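PDB 1VI8: 1,4-dihydroxy-2-naphthoyl-CoA hydrolase from Escherichia coli, which hydrolyses the thioester of 1,4-dihydroxy-2-naphthoyl-CoA in menaquinone biosynthesis and also cleaves a wide range of other acyl-CoA thioesters. Local coordinates for the interface of chains A and B. Numbering follows the deposited sequence. Chains: chain A/B, Hypothetical protein ydiI.

The interface of chains A and B. Residues chain A 88-90, 117, 119, 130-132; chain B 88, 107, 117, 132.
With CG wedged between the backbone N and the carbonyl carbon (chi1 54°), A:Asn88 turns its amide oxygen toward B:Arg132, whose CG lies anti to its own carbonyl carbon and whose chain bends at chi3 (-47°) to bring the guanidinium across the interface. NH1 of B:Arg132 donates a hydrogen bond to OD1 of A:Asn88 at 2.8 Å, in the carbonyl plane and on a lone pair. B:Arg132 NH2 adds a weak hydrogen bond to A:Asn88 OD1 at 3.0 Å, and the amide and guanidinium planes are nearly coplanar. The carbonyl O of A:Ser130 lies over one guanidinium face of B:Arg132, while OD1 of B:Asn88 sits off-centre over the other. In the twin pair, A:Arg132 NH1 meets B:Asn88 OD1 at 2.7 Å, but from 32° off the carbonyl plane. Between the pairs the arginines run antiparallel; the NH2 atoms of A:Arg132 and B:Arg132 are 3.2 Å apart without a hydrogen bond, and the nearby amide oxygens would probably help offset the likely repulsion. An alanine in place of B:Arg132 would probably leave A:Asn88 OD1 without its partner across the interface and open a gap beside the carbonyl O of A:Ser130. Alongside, CD1 of B:Leu107 packs against CB of A:Ser130 at 4.0 Å. This mainly polar patch, part of a two-fold symmetric interface, joins strands 81-91 and 127-138 of both subunits and probably helps hold together the homotetramer, a dimer of dimers.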
ATOM      1  N   ASN A  88       5.290  -0.192  -1.411  1.00 22.28           N
ATOM      2  CA  ASN A  88       4.161   0.657  -1.722  1.00 23.22           C
ATOM      3  C   ASN A  88       4.658   2.093  -1.799  1.00 28.20           C
ATOM      4  O   ASN A  88       5.750   2.403  -1.309  1.00 28.20           O
ATOM      5  CB  ASN A  88       3.082   0.510  -0.649  1.00 25.26           C
ATOM      6  CG  ASN A  88       3.612   0.747   0.746  1.00 26.43           C
ATOM      7  OD1 ASN A  88       3.687   1.885   1.207  1.00 27.98           O
ATOM      8  ND2 ASN A  88       4.001  -0.330   1.425  1.00 27.06           N
ATOM      9  N   ALA A  89       3.868   2.970  -2.413  1.00 25.26           N
ATOM     10  CA  ALA A  89       4.274   4.358  -2.536  1.00 27.97           C
ATOM     11  C   ALA A  89       3.138   5.297  -2.935  1.00 26.60           C
ATOM     12  O   ALA A  89       2.184   4.896  -3.592  1.00 27.98           O
ATOM     13  CB  ALA A  89       5.422   4.464  -3.554  1.00 23.41           C
ATOM     14  N   ASN A  90       3.258   6.554  -2.526  1.00 27.03           N
ATOM     15  CA  ASN A  90       2.279   7.578  -2.873  1.00 26.05           C
ATOM     16  C   ASN A  90       3.009   8.669  -3.655  1.00 25.20           C
ATOM     17  O   ASN A  90       4.015   9.202  -3.204  1.00 23.25           O
ATOM     18  CB  ASN A  90       1.638   8.191  -1.616  1.00 19.63           C
ATOM     19  CG  ASN A  90       0.221   8.686  -1.871  0.65 31.13           C
ATOM     20  OD1 ASN A  90      -0.004   9.617  -2.660  0.65 36.59           O
ATOM     21  ND2 ASN A  90      -0.748   8.058  -1.212  0.65 25.65           N
ATOM     22  N   GLN A 117      11.671   3.037   5.000  1.00 23.71           N
ATOM     23  CA  GLN A 117      10.935   4.167   4.490  1.00 24.25           C
ATOM     24  C   GLN A 117      11.859   4.966   3.580  1.00 27.86           C
ATOM     25  O   GLN A 117      12.976   5.318   3.968  1.00 27.19           O
ATOM     26  CB  GLN A 117      10.457   5.038   5.640  1.00 27.02           C
ATOM     27  CG  GLN A 117       9.896   6.354   5.211  1.00 27.57           C
ATOM     28  CD  GLN A 117       9.366   7.151   6.389  1.00 35.46           C
ATOM     29  OE1 GLN A 117       8.413   6.736   7.059  1.00 40.23           O
ATOM     30  NE2 GLN A 117       9.985   8.298   6.652  1.00 34.49           N
ATOM     31  N   GLU A 119      11.946   8.388   1.182  1.00 22.75           N
ATOM     32  CA  GLU A 119      11.275   9.598   0.727  1.00 24.11           C
ATOM     33  C   GLU A 119      12.071  10.138  -0.449  1.00 22.86           C
ATOM     34  O   GLU A 119      13.301  10.209  -0.400  1.00 23.21           O
ATOM     35  CB  GLU A 119      11.206  10.644   1.853  1.00 29.48           C
ATOM     36  CG  GLU A 119      10.355  10.221   3.052  1.00 34.63           C
ATOM     37  CD  GLU A 119      10.139  11.348   4.056  1.00 36.50           C
ATOM     38  OE1 GLU A 119      11.127  11.995   4.466  1.00 39.36           O
ATOM     39  OE2 GLU A 119       8.975  11.584   4.440  1.00 39.15           O
ATOM     40  N   SER A 130       6.553   9.178  -1.431  1.00 23.66           N
ATOM     41  CA  SER A 130       6.802   8.599  -0.128  1.00 26.00           C
ATOM     42  C   SER A 130       6.560   7.121  -0.307  1.00 25.63           C
ATOM     43  O   SER A 130       5.510   6.736  -0.816  1.00 30.77           O
ATOM     44  CB  SER A 130       5.837   9.170   0.909  1.00 25.71           C
ATOM     45  OG  SER A 130       6.092   8.620   2.183  1.00 31.40           O
ATOM     46  N   SER A 131       7.518   6.287   0.094  1.00 25.73           N
ATOM     47  CA  SER A 131       7.343   4.849  -0.069  1.00 26.03           C
ATOM     48  C   SER A 131       7.861   4.001   1.079  1.00 24.81           C
ATOM     49  O   SER A 131       8.683   4.441   1.884  1.00 25.78           O
ATOM     50  CB  SER A 131       8.000   4.374  -1.368  1.00 24.21           C
ATOM     51  OG  SER A 131       9.385   4.175  -1.178  1.00 28.66           O
ATOM     52  N   ARG A 132       7.361   2.770   1.139  1.00 27.50           N
ATOM     53  CA  ARG A 132       7.755   1.807   2.168  1.00 28.06           C
ATOM     54  C   ARG A 132       8.122   0.469   1.550  1.00 25.55           C
ATOM     55  O   ARG A 132       7.450  -0.012   0.639  1.00 23.87           O
ATOM     56  CB  ARG A 132       6.623   1.549   3.155  1.00 28.88           C
ATOM     57  CG  ARG A 132       6.580   2.451   4.352  1.00 38.53           C
ATOM     58  CD  ARG A 132       6.038   1.669   5.541  1.00 35.53           C
ATOM     59  NE  ARG A 132       4.793   0.978   5.218  1.00 34.51           N
ATOM     60  CZ  ARG A 132       3.627   1.588   5.031  1.00 29.90           C
ATOM     61  NH1 ARG A 132       2.549   0.879   4.734  1.00 29.16           N
ATOM     62  NH2 ARG A 132       3.539   2.905   5.153  1.00 34.01           N
TER
ATOM     63  N   ASN B  88      -2.683   1.946   4.135  1.00 22.19           N
ATOM     64  CA  ASN B  88      -1.711   0.877   4.259  1.00 24.68           C
ATOM     65  C   ASN B  88      -1.009   1.039   5.598  1.00 24.74           C
ATOM     66  O   ASN B  88      -0.822   2.155   6.081  1.00 25.02           O
ATOM     67  CB  ASN B  88      -0.703   0.929   3.105  1.00 24.81           C
ATOM     68  CG  ASN B  88      -0.063   2.295   2.954  1.00 29.62           C
ATOM     69  OD1 ASN B  88       0.788   2.684   3.748  1.00 33.42           O
ATOM     70  ND2 ASN B  88      -0.486   3.039   1.936  1.00 29.98           N
ATOM     71  N   LEU B 107       1.477  14.457   4.315  1.00 33.51           N
ATOM     72  CA  LEU B 107       2.619  14.193   3.458  1.00 32.64           C
ATOM     73  C   LEU B 107       2.322  15.090   2.275  1.00 35.47           C
ATOM     74  O   LEU B 107       3.219  15.651   1.648  1.00 37.55           O
ATOM     75  CB  LEU B 107       2.684  12.718   3.048  1.00 31.53           C
ATOM     76  CG  LEU B 107       3.035  11.772   4.202  1.00 26.31           C
ATOM     77  CD1 LEU B 107       3.216  10.350   3.699  1.00 26.80           C
ATOM     78  CD2 LEU B 107       4.316  12.244   4.861  1.00 30.44           C
ATOM     79  N   GLN B 117       0.248  10.658   7.016  1.00 34.48           N
ATOM     80  CA  GLN B 117       1.141   9.676   7.595  1.00 37.14           C
ATOM     81  C   GLN B 117       0.799   9.568   9.079  1.00 36.45           C
ATOM     82  O   GLN B 117       0.804  10.568   9.800  1.00 35.89           O
ATOM     83  CB  GLN B 117       2.593  10.119   7.405  1.00 38.12           C
ATOM     84  CG  GLN B 117       3.609   9.165   7.980  1.00 42.93           C
ATOM     85  CD  GLN B 117       5.026   9.669   7.802  1.00 49.59           C
ATOM     86  OE1 GLN B 117       5.508   9.819   6.678  1.00 52.31           O
ATOM     87  NE2 GLN B 117       5.698   9.944   8.910  1.00 49.89           N
ATOM     88  N   ARG B 132      -0.151   5.006   6.048  1.00 30.58           N
ATOM     89  CA  ARG B 132      -0.449   6.147   5.198  1.00 31.17           C
ATOM     90  C   ARG B 132      -1.900   6.049   4.743  1.00 31.06           C
ATOM     91  O   ARG B 132      -2.377   4.964   4.412  1.00 29.54           O
ATOM     92  CB  ARG B 132       0.464   6.185   3.956  1.00 28.02           C
ATOM     93  CG  ARG B 132       1.910   6.602   4.214  1.00 30.57           C
ATOM     94  CD  ARG B 132       2.573   7.118   2.925  1.00 28.66           C
ATOM     95  NE  ARG B 132       2.325   6.239   1.782  1.00 32.48           N
ATOM     96  CZ  ARG B 132       2.913   5.059   1.601  1.00 26.95           C
ATOM     97  NH1 ARG B 132       2.612   4.327   0.539  1.00 27.56           N
ATOM     98  NH2 ARG B 132       3.810   4.626   2.477  1.00 26.23           N
TER